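Local coordinates for protein putative histidinol-phosphate aminotransferase (Burkholderia pseudomallei, PDB 3P1T) that probably transfers the amino group of L-histidinol phosphate to 2-oxoglutarate with pyridoxal 5'-phosphate as cofactor, a step of histidine biosynthesis, at residues Q257-Y270 against I317-A331. Sequence-based numbering, arbitrary orientation.
Sequences QRRRVADALRGLGY and IGREEDNDRLLAALA. With SO4 (sulfate ion), chain E.
Gln257 accepts a nearly straight hydrogen bond from Asn323, ND2 to OE1 2.8 Å (171°). The two amides are almost coplanar, and the donor lies on a lone pair of OE1. The Gln257 chain bends at chi2 (-66°), which brings its amide beside Glu320, in the first turn of helix 320-333, where OE1 meets Asn323. The same OE1 is gripped side-on by NE and NH2 of Arg260, one turn on. Asn323 is itself positioned by the turn before its helix, since its OD1 accepts from Gly318 N. Beside Gln257, the backbone of Arg258 rests on Ile317; its guanidinium leads away to the carbonyl oxygens of Ala277 and Tyr176. Arg260 also forms a salt bridge with Asp324, NH2 to OD1 2.8 Å. Guanidinium and carboxylate planes are perpendicular, and the hydrogen bonds within this bridge are weak. Leu327 CD1 lies over one face of the Arg260 guanidinium, toward its rim, 3.6 Å from Arg260 NH1. Val261 meets Ile317 tip to tip, CB to CD1 3.9 Å, and lays CG2 against Asn323 CB. Leu327 is a knob in the hole formed by Arg260, Val261, Ala264 and Leu265. Leu265 CD2 touches both Leu327 CD2 and Leu330 CD1. Leu268 packs on Ala331. After the Schellman turn at Gly269, Tyr270 OH donates to Leu330 O at 2.7 Å. Helix segments 257-267 and 320-331 run nearly parallel (9°). Leu265, Leu326 and Leu330 all reach Ile315 of one mixed sheet, consistent with the small domain of PLP-dependent aminotransferases. Polar bonds thus pin both ends of an apolar seam, and the shared OE1 couples Arg260 to Asn323.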
# COMPACT_ATOMS: atom_id res chain seq x y z
N GLN A 257 -33.18 6.56 -1.91
CA GLN A 257 -33.39 5.12 -1.83
C GLN A 257 -33.32 4.64 -0.36
O GLN A 257 -34.10 3.75 0.00
CB GLN A 257 -32.39 4.36 -2.70
CG GLN A 257 -32.66 4.44 -4.19
CD GLN A 257 -33.95 3.75 -4.59
OE1 GLN A 257 -34.13 2.54 -4.38
NE2 GLN A 257 -34.86 4.50 -5.18
N ARG A 258 -32.48 5.28 0.49
CA ARG A 258 -32.41 4.99 1.93
C ARG A 258 -33.77 5.32 2.60
O ARG A 258 -34.27 4.54 3.41
CB ARG A 258 -31.26 5.78 2.59
CG ARG A 258 -30.98 5.42 4.05
CD ARG A 258 -29.84 6.24 4.63
NE ARG A 258 -30.15 7.68 4.71
CZ ARG A 258 -29.24 8.65 4.85
NH1 ARG A 258 -27.95 8.36 4.89
NH2 ARG A 258 -29.63 9.91 4.91
N ARG A 259 -34.38 6.44 2.19
CA ARG A 259 -35.67 6.86 2.69
C ARG A 259 -36.74 5.84 2.24
O ARG A 259 -37.52 5.38 3.09
CB ARG A 259 -35.98 8.29 2.21
CG ARG A 259 -37.39 8.84 2.53
CD ARG A 259 -37.81 8.75 3.99
NE ARG A 259 -36.95 9.52 4.88
CZ ARG A 259 -36.80 9.26 6.17
NH1 ARG A 259 -37.43 8.22 6.72
NH2 ARG A 259 -36.00 10.00 6.92
N ARG A 260 -36.73 5.43 0.95
CA ARG A 260 -37.65 4.44 0.38
C ARG A 260 -37.55 3.11 1.14
O ARG A 260 -38.56 2.62 1.62
CB ARG A 260 -37.41 4.21 -1.13
CG ARG A 260 -38.17 2.98 -1.68
CD ARG A 260 -38.27 2.90 -3.18
NE ARG A 260 -37.19 2.13 -3.78
CZ ARG A 260 -37.35 0.93 -4.33
NH1 ARG A 260 -38.55 0.36 -4.36
NH2 ARG A 260 -36.31 0.32 -4.89
N VAL A 261 -36.33 2.54 1.24
CA VAL A 261 -36.10 1.23 1.86
C VAL A 261 -36.51 1.28 3.35
O VAL A 261 -37.25 0.38 3.77
CB VAL A 261 -34.63 0.77 1.67
CG1 VAL A 261 -34.31 -0.46 2.50
CG2 VAL A 261 -34.36 0.49 0.20
N ALA A 262 -36.10 2.32 4.12
CA ALA A 262 -36.45 2.46 5.53
C ALA A 262 -37.99 2.53 5.73
O ALA A 262 -38.53 1.79 6.56
CB ALA A 262 -35.79 3.70 6.12
N ASP A 263 -38.69 3.37 4.95
CA ASP A 263 -40.15 3.53 5.06
C ASP A 263 -40.89 2.24 4.66
O ASP A 263 -41.82 1.84 5.37
CB ASP A 263 -40.64 4.71 4.21
CG ASP A 263 -40.27 6.11 4.71
OD1 ASP A 263 -39.67 6.21 5.82
OD2 ASP A 263 -40.64 7.09 4.03
N ALA A 264 -40.46 1.58 3.56
CA ALA A 264 -41.09 0.35 3.07
C ALA A 264 -40.93 -0.80 4.07
O ALA A 264 -41.92 -1.50 4.34
CB ALA A 264 -40.52 -0.05 1.72
N LEU A 265 -39.71 -0.99 4.64
CA LEU A 265 -39.45 -2.05 5.61
C LEU A 265 -40.27 -1.83 6.89
O LEU A 265 -40.84 -2.80 7.39
CB LEU A 265 -37.96 -2.20 5.94
CG LEU A 265 -37.04 -2.73 4.82
CD1 LEU A 265 -35.60 -2.79 5.29
CD2 LEU A 265 -37.48 -4.11 4.33
N ARG A 266 -40.39 -0.57 7.37
CA ARG A 266 -41.18 -0.26 8.58
C ARG A 266 -42.67 -0.54 8.34
O ARG A 266 -43.36 -0.97 9.27
CB ARG A 266 -40.99 1.19 9.04
CG ARG A 266 -39.61 1.46 9.59
CD ARG A 266 -39.59 2.76 10.36
NE ARG A 266 -38.23 3.10 10.79
CZ ARG A 266 -37.51 4.08 10.26
NH1 ARG A 266 -38.01 4.84 9.30
NH2 ARG A 266 -36.28 4.32 10.71
N GLY A 267 -43.12 -0.34 7.11
CA GLY A 267 -44.49 -0.62 6.69
C GLY A 267 -44.77 -2.11 6.61
O GLY A 267 -45.92 -2.53 6.73
N LEU A 268 -43.70 -2.91 6.40
CA LEU A 268 -43.76 -4.38 6.36
C LEU A 268 -43.64 -4.97 7.80
O LEU A 268 -43.78 -6.19 7.98
CB LEU A 268 -42.65 -4.95 5.44
CG LEU A 268 -42.82 -4.71 3.94
CD1 LEU A 268 -41.58 -5.09 3.19
CD2 LEU A 268 -44.02 -5.47 3.38
N GLY A 269 -43.40 -4.11 8.78
CA GLY A 269 -43.30 -4.49 10.19
C GLY A 269 -41.91 -4.62 10.77
O GLY A 269 -41.79 -4.93 11.96
N TYR A 270 -40.87 -4.38 9.96
CA TYR A 270 -39.47 -4.46 10.41
C TYR A 270 -39.11 -3.24 11.26
O TYR A 270 -39.70 -2.17 11.12
CB TYR A 270 -38.50 -4.59 9.21
CG TYR A 270 -38.65 -5.88 8.44
CD1 TYR A 270 -38.00 -7.04 8.84
CD2 TYR A 270 -39.43 -5.93 7.28
CE1 TYR A 270 -38.14 -8.23 8.13
CE2 TYR A 270 -39.61 -7.13 6.58
CZ TYR A 270 -38.97 -8.28 7.01
OH TYR A 270 -39.12 -9.45 6.31
N ILE A 317 -27.61 0.29 0.66
CA ILE A 317 -28.53 0.90 -0.29
C ILE A 317 -27.83 0.90 -1.65
O ILE A 317 -26.81 1.59 -1.82
CB ILE A 317 -28.99 2.31 0.18
CG1 ILE A 317 -29.60 2.30 1.60
CG2 ILE A 317 -29.88 2.99 -0.84
CD1 ILE A 317 -30.79 1.37 1.85
N GLY A 318 -28.33 0.08 -2.58
CA GLY A 318 -27.77 -0.05 -3.92
C GLY A 318 -28.55 0.74 -4.95
O GLY A 318 -29.18 1.74 -4.61
N ARG A 319 -28.53 0.30 -6.21
CA ARG A 319 -29.36 0.95 -7.23
C ARG A 319 -30.86 0.59 -7.00
O ARG A 319 -31.18 -0.33 -6.25
CB ARG A 319 -28.91 0.56 -8.65
CG ARG A 319 -27.73 1.36 -9.18
CD ARG A 319 -27.12 0.71 -10.41
NE ARG A 319 -26.35 -0.49 -10.05
CZ ARG A 319 -26.76 -1.75 -10.22
NH1 ARG A 319 -27.93 -1.99 -10.81
NH2 ARG A 319 -26.00 -2.76 -9.84
N GLU A 320 -31.76 1.34 -7.64
CA GLU A 320 -33.20 1.18 -7.52
C GLU A 320 -33.65 -0.29 -7.74
O GLU A 320 -34.39 -0.82 -6.92
CB GLU A 320 -33.92 2.10 -8.50
CG GLU A 320 -35.43 2.14 -8.29
CD GLU A 320 -36.27 2.77 -9.38
OE1 GLU A 320 -35.78 3.70 -10.06
OE2 GLU A 320 -37.44 2.35 -9.53
N GLU A 321 -33.17 -0.95 -8.81
CA GLU A 321 -33.53 -2.34 -9.16
C GLU A 321 -33.04 -3.34 -8.08
O GLU A 321 -33.75 -4.31 -7.82
CB GLU A 321 -33.00 -2.75 -10.56
CG GLU A 321 -31.50 -2.55 -10.83
CD GLU A 321 -31.02 -1.25 -11.48
OE1 GLU A 321 -31.36 -0.15 -10.98
OE2 GLU A 321 -30.21 -1.34 -12.43
N ASP A 322 -31.88 -3.07 -7.42
CA ASP A 322 -31.31 -3.88 -6.33
C ASP A 322 -32.19 -3.81 -5.07
O ASP A 322 -32.54 -4.84 -4.48
CB ASP A 322 -29.89 -3.42 -5.99
CG ASP A 322 -28.89 -3.57 -7.11
OD1 ASP A 322 -29.13 -4.43 -8.01
OD2 ASP A 322 -27.84 -2.86 -7.08
N ASN A 323 -32.55 -2.58 -4.68
CA ASN A 323 -33.40 -2.27 -3.54
C ASN A 323 -34.80 -2.85 -3.77
O ASN A 323 -35.42 -3.31 -2.81
CB ASN A 323 -33.45 -0.77 -3.32
CG ASN A 323 -32.10 -0.14 -3.07
OD1 ASN A 323 -31.12 -0.81 -2.69
ND2 ASN A 323 -32.00 1.15 -3.27
N ASP A 324 -35.27 -2.88 -5.06
CA ASP A 324 -36.55 -3.51 -5.47
C ASP A 324 -36.55 -5.01 -5.10
O ASP A 324 -37.49 -5.49 -4.48
CB ASP A 324 -36.80 -3.33 -7.00
CG ASP A 324 -37.40 -2.02 -7.51
OD1 ASP A 324 -37.90 -1.22 -6.67
OD2 ASP A 324 -37.46 -1.83 -8.76
N ARG A 325 -35.44 -5.72 -5.46
CA ARG A 325 -35.21 -7.15 -5.21
C ARG A 325 -35.25 -7.46 -3.71
O ARG A 325 -35.95 -8.39 -3.30
CB ARG A 325 -33.87 -7.60 -5.83
CG ARG A 325 -33.90 -7.70 -7.36
CD ARG A 325 -33.42 -9.05 -7.88
NE ARG A 325 -34.08 -10.14 -7.16
CZ ARG A 325 -33.45 -11.16 -6.58
NH1 ARG A 325 -32.13 -11.29 -6.68
NH2 ARG A 325 -34.15 -12.07 -5.92
N LEU A 326 -34.53 -6.64 -2.89
CA LEU A 326 -34.47 -6.78 -1.45
C LEU A 326 -35.84 -6.60 -0.82
O LEU A 326 -36.24 -7.44 0.00
CB LEU A 326 -33.50 -5.78 -0.79
CG LEU A 326 -33.58 -5.82 0.73
CD1 LEU A 326 -32.41 -6.55 1.32
CD2 LEU A 326 -33.92 -4.47 1.35
N LEU A 327 -36.54 -5.51 -1.18
CA LEU A 327 -37.86 -5.22 -0.61
C LEU A 327 -38.88 -6.32 -0.95
O LEU A 327 -39.67 -6.69 -0.08
CB LEU A 327 -38.37 -3.84 -1.08
CG LEU A 327 -37.61 -2.61 -0.53
CD1 LEU A 327 -38.09 -1.35 -1.19
CD2 LEU A 327 -37.74 -2.47 0.98
N ALA A 328 -38.82 -6.89 -2.17
CA ALA A 328 -39.74 -7.95 -2.59
C ALA A 328 -39.50 -9.23 -1.79
O ALA A 328 -40.46 -9.87 -1.36
CB ALA A 328 -39.61 -8.23 -4.08
N ALA A 329 -38.23 -9.56 -1.52
CA ALA A 329 -37.84 -10.73 -0.73
C ALA A 329 -38.25 -10.59 0.73
O ALA A 329 -38.80 -11.55 1.27
CB ALA A 329 -36.34 -10.96 -0.81
N LEU A 330 -38.01 -9.43 1.37
CA LEU A 330 -38.39 -9.23 2.78
C LEU A 330 -39.91 -8.98 2.90
O LEU A 330 -40.46 -9.19 3.98
CB LEU A 330 -37.57 -8.12 3.46
CG LEU A 330 -36.09 -8.45 3.73
CD1 LEU A 330 -35.35 -7.25 4.25
CD2 LEU A 330 -35.93 -9.59 4.70
N ALA A 331 -40.59 -8.61 1.80
CA ALA A 331 -42.06 -8.52 1.84
C ALA A 331 -42.61 -9.94 1.96
O ALA A 331 -43.47 -10.20 2.81
CB ALA A 331 -42.61 -7.82 0.61
S SO4 E . -35.58 8.19 10.20
O1 SO4 E . -35.53 8.12 11.66
O2 SO4 E . -35.16 9.55 9.77
O3 SO4 E . -36.96 7.93 9.77
O4 SO4 E . -34.70 7.15 9.60